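Local structure of packaging enzyme P4 (Pseudomonas phage phi13, 4BLP) at residues D[125-129]-D[240-245]; D[136-140]-D[250-254]; D[153-159]-D[255-259]; D[168-172]-D[203-209]; D[274-280]-D[291-295]. The protein probably hydrolyses nucleoside triphosphates as a hexameric, RecA-like helicase motor to drive RNA into the viral procapsid. All blocks are in the same frame, centred on the assembly; numbering follows the deposited sequence.

Contact 1 of 5, residues D[125-129]-D[240-245]; sequences LSVRP and TSLNNI
Run L125-P129 as an extended, irregular loop past one side of the helical turns T240-I245, with V127 CA 5.3 Å from S241 CA and P129 CA 5.6 Å from N244 CA. V127 is the side chain that matters most on the loop. Its CA-to-CB bond points toward the helix, and with chi1 t it sets CG2 3.6 Å from S241 O and 3.8 Å from I245 CG1, while CG1 packs 3.6 Å from N244 CB. I245, m at both chi angles, brings its CG1 end in although its CB points sideways. N244 takes chi1 m with chi2 near 0°, so that ND2 donates to V127 O at 3.0 Å and also lies 3.6 Å from P129 CA. This is a loop strapped across helix 233-248 of the RecA-like domain at a subunit interface: N244 also bonds E176 and G178 of the second subunit, and R128, whose CA-to-CB bond points away from the helix, forms a salt bridge with E195 of that same subunit. N243, chi1 t, donates from ND2 to N244 OD1 at 2.9 Å. S241 is m; one water donates to L125 O at 2.8 Å and lies 2.8 Å from S241 OG, whose proton it and A237 O, the stronger partner, compete for. A second water donates to R128 O at 2.5 Å and to N244 O at 2.8 Å.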
# COMPACT_ATOMS: atom_id res chain seq x y z
N LEU D 125 13.94 -3.08 -16.43
CA LEU D 125 14.11 -2.94 -17.87
C LEU D 125 14.18 -1.49 -18.31
O LEU D 125 13.23 -0.72 -18.14
CB LEU D 125 12.95 -3.63 -18.58
CG LEU D 125 12.97 -3.61 -20.14
CD1 LEU D 125 14.19 -4.34 -20.72
CD2 LEU D 125 11.67 -4.25 -20.67
N SER D 126 15.32 -1.15 -18.92
CA SER D 126 15.50 0.15 -19.56
C SER D 126 15.58 -0.14 -21.06
O SER D 126 15.19 -1.25 -21.53
CB SER D 126 16.73 0.86 -18.98
OG SER D 126 16.87 2.15 -19.56
N VAL D 127 16.16 0.79 -21.85
CA VAL D 127 16.33 0.60 -23.29
C VAL D 127 17.80 0.83 -23.60
O VAL D 127 18.39 1.76 -23.03
CB VAL D 127 15.41 1.56 -24.10
CG1 VAL D 127 15.69 1.46 -25.60
CG2 VAL D 127 13.91 1.30 -23.80
N ARG D 128 18.40 -0.04 -24.41
CA ARG D 128 19.85 0.07 -24.73
C ARG D 128 20.20 1.47 -25.22
O ARG D 128 19.57 1.93 -26.17
CB ARG D 128 20.22 -0.95 -25.82
CG ARG D 128 20.28 -2.36 -25.33
CD ARG D 128 20.51 -3.39 -26.43
NE ARG D 128 20.32 -4.73 -25.88
CZ ARG D 128 19.14 -5.36 -25.80
NH1 ARG D 128 18.04 -4.79 -26.30
NH2 ARG D 128 19.05 -6.54 -25.22
N PRO D 129 21.14 2.17 -24.56
CA PRO D 129 21.53 3.51 -25.05
C PRO D 129 22.27 3.38 -26.39
O PRO D 129 23.17 2.54 -26.52
CB PRO D 129 22.47 4.05 -23.97
CG PRO D 129 22.39 3.10 -22.82
CD PRO D 129 21.86 1.79 -23.33
N THR D 240 14.05 8.29 -19.79
CA THR D 240 15.24 7.66 -20.44
C THR D 240 14.80 6.54 -21.35
O THR D 240 15.38 6.37 -22.42
CB THR D 240 16.24 7.16 -19.37
OG1 THR D 240 16.68 8.33 -18.65
CG2 THR D 240 17.46 6.45 -20.00
N SER D 241 13.80 5.76 -20.94
CA SER D 241 13.28 4.68 -21.82
C SER D 241 12.73 5.25 -23.13
O SER D 241 13.10 4.76 -24.21
CB SER D 241 12.20 3.87 -21.10
OG SER D 241 12.79 3.18 -20.01
N LEU D 242 11.89 6.31 -23.03
CA LEU D 242 11.34 6.92 -24.24
C LEU D 242 12.45 7.55 -25.06
O LEU D 242 12.50 7.39 -26.28
CB LEU D 242 10.30 7.98 -23.84
CG LEU D 242 9.06 7.38 -23.18
CD1 LEU D 242 8.14 8.51 -22.65
CD2 LEU D 242 8.26 6.49 -24.22
N ASN D 243 13.38 8.22 -24.37
CA ASN D 243 14.53 8.80 -25.09
C ASN D 243 15.29 7.75 -25.94
O ASN D 243 15.61 7.98 -27.11
CB ASN D 243 15.53 9.38 -24.05
CG ASN D 243 16.66 10.07 -24.76
OD1 ASN D 243 16.52 11.24 -25.15
ND2 ASN D 243 17.81 9.37 -24.92
N ASN D 244 15.57 6.59 -25.33
CA ASN D 244 16.41 5.60 -25.97
C ASN D 244 15.64 4.85 -27.06
O ASN D 244 16.26 4.36 -27.99
CB ASN D 244 17.03 4.68 -24.93
CG ASN D 244 18.14 5.39 -24.14
OD1 ASN D 244 18.46 6.56 -24.40
ND2 ASN D 244 18.74 4.70 -23.16
N ILE D 245 14.32 4.75 -26.95
CA ILE D 245 13.54 4.14 -28.06
C ILE D 245 13.65 5.10 -29.26
O ILE D 245 13.90 4.67 -30.38
CB ILE D 245 12.04 3.92 -27.64
CG1 ILE D 245 11.93 2.73 -26.68
CG2 ILE D 245 11.10 3.82 -28.89
CD1 ILE D 245 12.27 1.32 -27.34
O HOH W 1 12.19 0.46 -20.50
O HOH W 2 18.99 4.06 -27.35

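Contact 2 of 5, residues D[136-140]-D[250-254]; sequences VHNWQ and GVLLV
V136-Q140 starts as a weakly bonded strand at V136-H137 and loosens into loop, while G250-V254 leaves helix 233-248 and enters strand 252-257, an inner parallel strand of the RecA-like P-loop NTPase sheet. G250 has phi/psi 64/34 and closes the helix in a Schellman motif, a positive phi that suits glycine; from V251 on the backbone is extended. The two segments are joined by side chains; the nearest CA atoms, those of H137 and L252, are 6.9 Å apart. H137, W139, L252 and V254 all point their CA-to-CB bonds toward the opposite segment, following the two-residue repeat of extended chain. H137 has chi1 m and chi2 90°, which lays its ring over L252: L252 CB sits 3.8 Å from the H137 ring centroid, 19° off the normal, a CH-pi contact. L252 is t,p, carrying CD2 to 3.4 Å from W139 CB. W139 is t with chi2 -110°, and its five-membered ring receives V254 CG2 over the face at 3.8 Å from the centroid, 15° off the normal. V254 has chi1 t. The indole also packs edge-to-face (T-shaped) with H149 of the neighbouring strand 147-152. At the far end of the contact, the edge of the imidazole meets the helix terminus through a weak hydrogen bond, H137 NE2 to G250 O, 3.1 Å.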
# COMPACT_ATOMS: atom_id res chain seq x y z
N VAL D 136 21.24 12.64 -36.83
CA VAL D 136 21.20 13.89 -36.07
C VAL D 136 20.11 14.77 -36.65
O VAL D 136 19.62 14.52 -37.77
CB VAL D 136 22.56 14.61 -35.92
CG1 VAL D 136 23.56 13.73 -35.18
CG2 VAL D 136 23.11 15.06 -37.28
N HIS D 137 19.68 15.77 -35.88
CA HIS D 137 18.46 16.53 -36.20
C HIS D 137 18.62 18.01 -36.01
O HIS D 137 19.31 18.44 -35.10
CB HIS D 137 17.32 16.03 -35.27
CG HIS D 137 17.03 14.58 -35.47
ND1 HIS D 137 17.67 13.58 -34.72
CD2 HIS D 137 16.27 13.99 -36.42
CE1 HIS D 137 17.20 12.43 -35.20
NE2 HIS D 137 16.39 12.62 -36.24
N ASN D 138 17.90 18.79 -36.84
CA ASN D 138 17.96 20.24 -36.77
C ASN D 138 16.86 20.73 -35.84
O ASN D 138 15.71 20.91 -36.25
CB ASN D 138 17.84 20.86 -38.19
CG ASN D 138 18.18 22.33 -38.25
OD1 ASN D 138 18.36 23.00 -37.23
ND2 ASN D 138 18.26 22.87 -39.45
N TRP D 139 17.19 20.82 -34.55
CA TRP D 139 16.27 21.31 -33.52
C TRP D 139 17.10 22.06 -32.52
O TRP D 139 17.86 21.41 -31.79
CB TRP D 139 15.49 20.17 -32.84
CG TRP D 139 14.70 20.63 -31.63
CD1 TRP D 139 14.95 20.33 -30.32
CD2 TRP D 139 13.52 21.45 -31.64
NE1 TRP D 139 14.03 20.96 -29.51
CE2 TRP D 139 13.14 21.64 -30.29
CE3 TRP D 139 12.77 22.09 -32.66
CZ2 TRP D 139 12.02 22.42 -29.93
CZ3 TRP D 139 11.63 22.80 -32.30
CH2 TRP D 139 11.28 22.97 -30.95
N GLN D 140 16.98 23.42 -32.53
CA GLN D 140 17.72 24.34 -31.63
C GLN D 140 19.19 24.42 -32.05
O GLN D 140 19.74 25.51 -32.08
CB GLN D 140 17.57 23.95 -30.14
CG GLN D 140 16.10 23.85 -29.68
CD GLN D 140 15.38 25.16 -29.85
OE1 GLN D 140 15.70 26.16 -29.21
NE2 GLN D 140 14.38 25.20 -30.74
N GLY D 250 16.25 6.40 -34.58
CA GLY D 250 16.88 7.53 -35.26
C GLY D 250 15.97 8.74 -35.44
O GLY D 250 16.10 9.49 -36.40
N VAL D 251 15.08 8.99 -34.47
CA VAL D 251 14.16 10.12 -34.55
C VAL D 251 14.36 11.04 -33.36
O VAL D 251 14.95 10.64 -32.35
CB VAL D 251 12.67 9.66 -34.64
CG1 VAL D 251 12.43 8.84 -35.91
CG2 VAL D 251 12.21 8.90 -33.37
N LEU D 252 13.81 12.25 -33.48
CA LEU D 252 13.80 13.20 -32.37
C LEU D 252 12.36 13.59 -32.08
O LEU D 252 11.64 14.03 -33.01
CB LEU D 252 14.65 14.45 -32.68
CG LEU D 252 14.55 15.57 -31.62
CD1 LEU D 252 15.23 15.13 -30.31
CD2 LEU D 252 15.28 16.83 -32.12
N LEU D 253 11.92 13.42 -30.84
CA LEU D 253 10.60 13.87 -30.39
C LEU D 253 10.82 15.04 -29.45
O LEU D 253 11.81 15.05 -28.71
CB LEU D 253 9.78 12.77 -29.66
CG LEU D 253 9.40 11.55 -30.50
CD1 LEU D 253 8.51 10.59 -29.70
CD2 LEU D 253 8.77 11.96 -31.81
N VAL D 254 9.90 16.01 -29.47
CA VAL D 254 9.96 17.17 -28.59
C VAL D 254 8.70 17.11 -27.73
O VAL D 254 7.63 16.88 -28.28
CB VAL D 254 10.06 18.50 -29.35
CG1 VAL D 254 10.10 19.69 -28.37
CG2 VAL D 254 11.31 18.50 -30.26

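Contact 3 of 5, residues D[153-159]-D[255-259]; sequences GGTGAGK and AAINP
G153-K159, with the sequence GGTGAGK, fits the Walker A P-loop that follows the first strand of the RecA-like sheet; such loops wrap the phosphates of a bound nucleotide, which the lysine usually contacts. It lies beside the end of the adjacent parallel strand, A255-I257, and N258 beyond it. G153 is extended, phi/psi 170/162, its CA 5.5 Å from N258 CA. Its N makes a weak hydrogen bond to I257 O at 3.5 Å, and its O lies 3.3 Å from N258 CB; a side chain here would collide with A157 CB. G154 opens a type II beta turn ending at A157, whose N bonds G154 O at 3.0 Å. T155, chi1 m, sets OG1 3.2 Å from N258 ND2 and hydrogen-bonds through that hydroxyl to N272 of the third subunit. G156, phi/psi 84/12, takes the third position of the turn, where a CB would be jammed against the preceding carbonyl. G158 also has positive phi and serves as N-cap of helix 159-164. K159 starts that helix, its CA 6.5 Å from A256 CA. Its side chain runs m,t,m,m, folding back into the loop: CD passes 3.6 Å from I257 O and 4.2 Å from A256 CB. N258, chi1 t, points toward the loop, with OD1 held by M260 N. The curled lysine places NZ 4.0 Å from N258 CB and donates to G153 O of its own loop at 3.0 Å.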
# COMPACT_ATOMS: atom_id res chain seq x y z
N GLY D 153 8.68 23.59 -17.59
CA GLY D 153 8.28 24.84 -16.94
C GLY D 153 6.99 24.63 -16.21
O GLY D 153 6.27 23.68 -16.52
N GLY D 154 6.68 25.51 -15.27
CA GLY D 154 5.47 25.40 -14.48
C GLY D 154 4.21 25.83 -15.20
O GLY D 154 4.23 26.16 -16.39
N THR D 155 3.09 25.81 -14.47
CA THR D 155 1.80 26.21 -15.01
C THR D 155 1.93 27.69 -15.27
O THR D 155 2.43 28.40 -14.39
CB THR D 155 0.69 25.87 -13.99
OG1 THR D 155 0.82 24.49 -13.60
CG2 THR D 155 -0.69 26.12 -14.54
N GLY D 156 1.62 28.11 -16.48
CA GLY D 156 1.77 29.51 -16.85
C GLY D 156 3.17 29.93 -17.31
O GLY D 156 3.44 31.13 -17.45
N ALA D 157 4.08 28.93 -17.57
CA ALA D 157 5.46 29.19 -18.04
C ALA D 157 5.51 29.65 -19.47
O ALA D 157 6.53 30.20 -19.90
CB ALA D 157 6.33 27.93 -17.91
N GLY D 158 4.48 29.31 -20.25
CA GLY D 158 4.42 29.62 -21.67
C GLY D 158 5.12 28.59 -22.54
O GLY D 158 5.66 28.96 -23.58
N LYS D 159 5.08 27.29 -22.15
CA LYS D 159 5.72 26.19 -22.91
C LYS D 159 5.09 26.09 -24.32
O LYS D 159 5.83 26.09 -25.30
CB LYS D 159 5.62 24.82 -22.21
CG LYS D 159 6.31 24.71 -20.84
CD LYS D 159 6.13 23.33 -20.17
CE LYS D 159 4.73 23.01 -19.67
NZ LYS D 159 4.17 24.00 -18.70
N ALA D 255 8.82 17.24 -26.41
CA ALA D 255 7.60 17.17 -25.59
C ALA D 255 7.60 18.20 -24.48
O ALA D 255 8.63 18.37 -23.85
CB ALA D 255 7.47 15.78 -24.98
N ALA D 256 6.44 18.84 -24.23
CA ALA D 256 6.28 19.75 -23.08
C ALA D 256 6.03 18.92 -21.82
O ALA D 256 5.26 17.94 -21.86
CB ALA D 256 5.11 20.71 -23.32
N ILE D 257 6.64 19.31 -20.71
CA ILE D 257 6.38 18.61 -19.46
C ILE D 257 6.46 19.57 -18.28
O ILE D 257 7.29 20.48 -18.28
CB ILE D 257 7.36 17.39 -19.31
CG1 ILE D 257 6.89 16.43 -18.22
CG2 ILE D 257 8.83 17.84 -19.10
CD1 ILE D 257 7.65 15.05 -18.28
N ASN D 258 5.58 19.38 -17.30
CA ASN D 258 5.59 20.16 -16.05
C ASN D 258 5.67 19.13 -14.93
O ASN D 258 4.64 18.54 -14.61
CB ASN D 258 4.38 21.08 -15.93
CG ASN D 258 4.27 21.71 -14.56
OD1 ASN D 258 5.19 21.64 -13.72
ND2 ASN D 258 3.16 22.39 -14.29
N PRO D 259 6.87 18.85 -14.36
CA PRO D 259 6.97 17.76 -13.37
C PRO D 259 6.33 18.05 -12.02
O PRO D 259 6.23 17.13 -11.19
CB PRO D 259 8.49 17.55 -13.24
CG PRO D 259 9.07 18.90 -13.53
CD PRO D 259 8.21 19.43 -14.65

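Contact 4 of 5, residues D[168-172]-D[203-209]; sequences PDVTI and LATADYR
L203 and V170 meet at the apolar centre, each with its CA-to-CB bond toward the other segment. L203, m,t, sets CD1 3.7 Å from V170 CG1 and 4.1 Å from I172 CG1; V170 is p and I172 m,t, its end swinging in from a sideways CB. V170 CG1 also reaches Y208 CB at 4.0 Å, and Y208, chi1 m, carries CD2 to 3.8 Å from D169 CB. This is where helix 193-205 turns back to feed strand 210-213, the parallel neighbour of strand 170-173 in the RecA-like sheet. The helix closes in a Schellman motif with D207 as C-prime residue at phi/psi 69/28: Y208 N bonds L203 O and D207 N bonds A204 O, both at 3.0 Å. Y208 and R209 are extended, and R209 CA comes 5.1 Å from D169 CA. R209 O accepts from D169 N at 2.8 Å and from V170 N at 3.3 Å. D169, chi1 m, returns a bond in which OD2 accepts from R209 N at 2.8 Å. P168 CB packs 3.8 Å from R209 O. The R209 guanidinium leads away to N138 O, and at the outer edge a water donates to D169 OD2 at 2.7 Å and D207 O at 3.1 Å.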
# COMPACT_ATOMS: atom_id res chain seq x y z
N PRO D 168 6.96 24.30 -35.36
CA PRO D 168 7.00 22.86 -35.64
C PRO D 168 6.09 22.53 -36.82
O PRO D 168 5.26 23.34 -37.19
CB PRO D 168 6.44 22.24 -34.35
CG PRO D 168 5.50 23.28 -33.83
CD PRO D 168 6.13 24.60 -34.17
N ASP D 169 6.22 21.34 -37.40
CA ASP D 169 5.34 20.98 -38.50
C ASP D 169 3.99 20.51 -37.98
O ASP D 169 2.98 20.75 -38.62
CB ASP D 169 5.97 19.87 -39.35
CG ASP D 169 7.23 20.31 -40.05
OD1 ASP D 169 7.24 21.43 -40.63
OD2 ASP D 169 8.23 19.56 -40.00
N VAL D 170 3.99 19.84 -36.83
CA VAL D 170 2.77 19.25 -36.29
C VAL D 170 2.88 19.17 -34.78
O VAL D 170 3.98 18.97 -34.25
CB VAL D 170 2.51 17.86 -36.94
CG1 VAL D 170 3.66 16.89 -36.64
CG2 VAL D 170 1.15 17.26 -36.52
N THR D 171 1.75 19.35 -34.11
CA THR D 171 1.67 19.20 -32.65
C THR D 171 0.71 18.09 -32.31
O THR D 171 -0.44 18.11 -32.76
CB THR D 171 1.24 20.54 -32.00
OG1 THR D 171 2.18 21.57 -32.34
CG2 THR D 171 1.13 20.43 -30.46
N ILE D 172 1.16 17.15 -31.50
CA ILE D 172 0.30 16.08 -31.00
C ILE D 172 -0.34 16.62 -29.72
O ILE D 172 0.38 17.14 -28.86
CB ILE D 172 1.07 14.79 -30.76
CG1 ILE D 172 1.51 14.23 -32.13
CG2 ILE D 172 0.20 13.75 -29.98
CD1 ILE D 172 2.48 13.08 -31.90
N LEU D 203 5.12 10.25 -37.34
CA LEU D 203 5.38 11.60 -37.85
C LEU D 203 6.87 11.91 -37.90
O LEU D 203 7.35 12.40 -38.89
CB LEU D 203 4.67 12.62 -36.97
CG LEU D 203 3.15 12.68 -37.17
CD1 LEU D 203 2.52 13.38 -36.01
CD2 LEU D 203 2.77 13.38 -38.54
N ALA D 204 7.62 11.59 -36.83
CA ALA D 204 9.07 11.86 -36.81
C ALA D 204 9.80 11.02 -37.87
O ALA D 204 10.70 11.53 -38.57
CB ALA D 204 9.62 11.59 -35.42
N THR D 205 9.39 9.75 -38.04
CA THR D 205 10.00 8.87 -39.05
C THR D 205 9.72 9.43 -40.45
O THR D 205 10.59 9.31 -41.36
CB THR D 205 9.49 7.42 -38.87
OG1 THR D 205 9.91 6.97 -37.56
CG2 THR D 205 10.06 6.43 -39.92
N ALA D 206 8.52 10.05 -40.62
CA ALA D 206 8.09 10.70 -41.88
C ALA D 206 8.67 12.10 -42.05
O ALA D 206 8.22 12.86 -42.93
CB ALA D 206 6.57 10.75 -41.95
N ASP D 207 9.67 12.45 -41.23
CA ASP D 207 10.47 13.68 -41.28
C ASP D 207 9.70 14.96 -40.90
O ASP D 207 10.05 16.05 -41.35
CB ASP D 207 11.13 13.88 -42.68
CG ASP D 207 12.38 14.76 -42.64
OD1 ASP D 207 13.04 14.83 -41.57
OD2 ASP D 207 12.67 15.42 -43.66
N TYR D 208 8.67 14.83 -40.04
CA TYR D 208 7.99 15.98 -39.47
C TYR D 208 8.71 16.42 -38.21
O TYR D 208 9.13 15.57 -37.41
CB TYR D 208 6.53 15.63 -39.08
CG TYR D 208 5.59 15.47 -40.23
CD1 TYR D 208 5.54 14.29 -40.96
CD2 TYR D 208 4.70 16.48 -40.56
CE1 TYR D 208 4.68 14.14 -42.05
CE2 TYR D 208 3.82 16.34 -41.63
CZ TYR D 208 3.83 15.18 -42.39
OH TYR D 208 2.94 15.02 -43.43
N ARG D 209 8.78 17.74 -37.98
CA ARG D 209 9.21 18.24 -36.68
C ARG D 209 7.96 18.17 -35.85
O ARG D 209 7.04 18.96 -36.07
CB ARG D 209 9.77 19.69 -36.75
CG ARG D 209 10.02 20.28 -35.33
CD ARG D 209 11.05 19.50 -34.49
NE ARG D 209 12.35 19.45 -35.17
CZ ARG D 209 12.99 18.34 -35.51
NH1 ARG D 209 12.53 17.15 -35.13
NH2 ARG D 209 14.13 18.41 -36.20
O HOH W 3 10.38 19.16 -41.54

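Contact 5 of 5, residues D[274-280]-D[291-295]; sequences AASVAGM and QTIRS
R294 N donates to A278 O at 2.8 Å, and its side chain reaches back over the loop to the end of helix 266-274. With chi1 m and chi2 and chi3 t it extends so that NE bonds V277 O at 2.9 Å and NH2 makes a weak bond to A274 O at 3.1 Å. NH1 is left to a salt bridge with E179 of the second subunit. Next along, M280 N donates to T292 O at 2.8 Å and T292 N to M280 O at 2.9 Å. These pairs belong to the beta hairpin 279-284/287-295, where the RecA-like sheet changes from parallel to antiparallel strands: M280-T292 is a hydrogen-bonded pair, CA-CA 5.4 Å, and G279-I293 a non-hydrogen-bonded one at only 4.2 Å. A CB on G279 would be tight against I293 CG1; its CA makes a CA-H...O contact with T292 O at 3.2 Å. M280, t,t,p, and T292, chi1 t, share a face, M280 CB 4.2 Å from T292 CG2, and that methyl meets A274 CB at 3.9 Å.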
# COMPACT_ATOMS: atom_id res chain seq x y z
N ALA D 274 17.27 16.62 -17.07
CA ALA D 274 18.35 16.82 -18.06
C ALA D 274 19.25 15.58 -18.16
O ALA D 274 19.69 15.23 -19.24
CB ALA D 274 19.19 18.03 -17.68
N ALA D 275 19.48 14.88 -17.02
CA ALA D 275 20.33 13.71 -16.95
C ALA D 275 19.64 12.49 -17.55
O ALA D 275 20.31 11.47 -17.76
CB ALA D 275 20.69 13.41 -15.49
N SER D 276 18.34 12.61 -17.90
CA SER D 276 17.58 11.49 -18.42
C SER D 276 17.36 11.50 -19.93
O SER D 276 16.91 10.48 -20.47
CB SER D 276 16.21 11.44 -17.74
OG SER D 276 16.36 11.46 -16.31
N VAL D 277 17.59 12.64 -20.61
CA VAL D 277 17.18 12.75 -22.02
C VAL D 277 18.25 13.39 -22.90
O VAL D 277 19.22 13.95 -22.38
CB VAL D 277 15.86 13.57 -22.11
CG1 VAL D 277 14.68 12.86 -21.38
CG2 VAL D 277 16.06 14.99 -21.51
N ALA D 278 18.00 13.42 -24.22
CA ALA D 278 18.94 14.00 -25.19
C ALA D 278 19.00 15.52 -25.09
O ALA D 278 20.02 16.10 -25.41
CB ALA D 278 18.55 13.61 -26.61
N GLY D 279 17.89 16.16 -24.69
CA GLY D 279 17.91 17.61 -24.57
C GLY D 279 16.83 18.15 -23.69
O GLY D 279 15.78 17.52 -23.53
N MET D 280 17.06 19.33 -23.11
CA MET D 280 16.06 19.94 -22.24
C MET D 280 16.14 21.45 -22.40
O MET D 280 17.23 22.02 -22.38
CB MET D 280 16.34 19.56 -20.76
CG MET D 280 15.34 20.20 -19.81
SD MET D 280 15.61 19.72 -18.09
CE MET D 280 16.81 21.00 -17.61
N GLN D 291 19.14 25.89 -21.58
CA GLN D 291 18.99 24.82 -22.54
C GLN D 291 20.22 23.94 -22.49
O GLN D 291 21.31 24.46 -22.34
CB GLN D 291 18.77 25.41 -23.93
CG GLN D 291 18.50 24.35 -25.03
CD GLN D 291 18.15 25.08 -26.30
OE1 GLN D 291 19.04 25.58 -27.00
NE2 GLN D 291 16.86 25.20 -26.58
N THR D 292 20.04 22.63 -22.60
CA THR D 292 21.18 21.71 -22.67
C THR D 292 20.84 20.64 -23.67
O THR D 292 19.72 20.11 -23.63
CB THR D 292 21.61 21.15 -21.31
OG1 THR D 292 22.74 20.28 -21.53
CG2 THR D 292 20.46 20.38 -20.56
N ILE D 293 21.76 20.38 -24.61
CA ILE D 293 21.53 19.39 -25.66
C ILE D 293 22.73 18.49 -25.86
O ILE D 293 23.86 18.99 -25.95
CB ILE D 293 21.21 20.14 -26.99
CG1 ILE D 293 19.85 20.88 -26.90
CG2 ILE D 293 21.28 19.21 -28.22
CD1 ILE D 293 19.63 21.95 -28.01
N ARG D 294 22.48 17.17 -26.02
CA ARG D 294 23.52 16.21 -26.39
C ARG D 294 23.54 16.25 -27.92
O ARG D 294 22.55 15.83 -28.56
CB ARG D 294 23.17 14.79 -25.87
CG ARG D 294 23.07 14.73 -24.33
CD ARG D 294 22.69 13.33 -23.83
NE ARG D 294 22.06 13.42 -22.51
CZ ARG D 294 22.72 13.42 -21.36
NH1 ARG D 294 24.04 13.27 -21.34
NH2 ARG D 294 22.06 13.56 -20.21
N SER D 295 24.59 16.84 -28.52
CA SER D 295 24.74 16.92 -29.97
C SER D 295 25.76 15.92 -30.46
O SER D 295 26.50 15.29 -29.66
CB SER D 295 25.13 18.34 -30.43
OG SER D 295 26.53 18.53 -30.35

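In the fold
Contacts 2 and 3 share strand 252-257, their centres 20 Å apart, so one strand carries the H137 and W139 packing at its start and meets the probable nucleotide-binding P-loop at its end. Contact 4, about 10 Å from contact 2 between centres, joins it through N138 O to R209 NH2 at 3.0 Å; glycerol, probably from the crystallisation liquor, lies about 3 Å from the H137 side chain and likewise from that of R209. Contact 5 meets contact 2 at Q140 OE1 to Q291 NE2, 3.0 Å, and contact 1 at N243 OD1 to A278 N, 2.8 Å. Contacts 1 and 5 both face the second subunit, whereas T155 of contact 3 reaches the third.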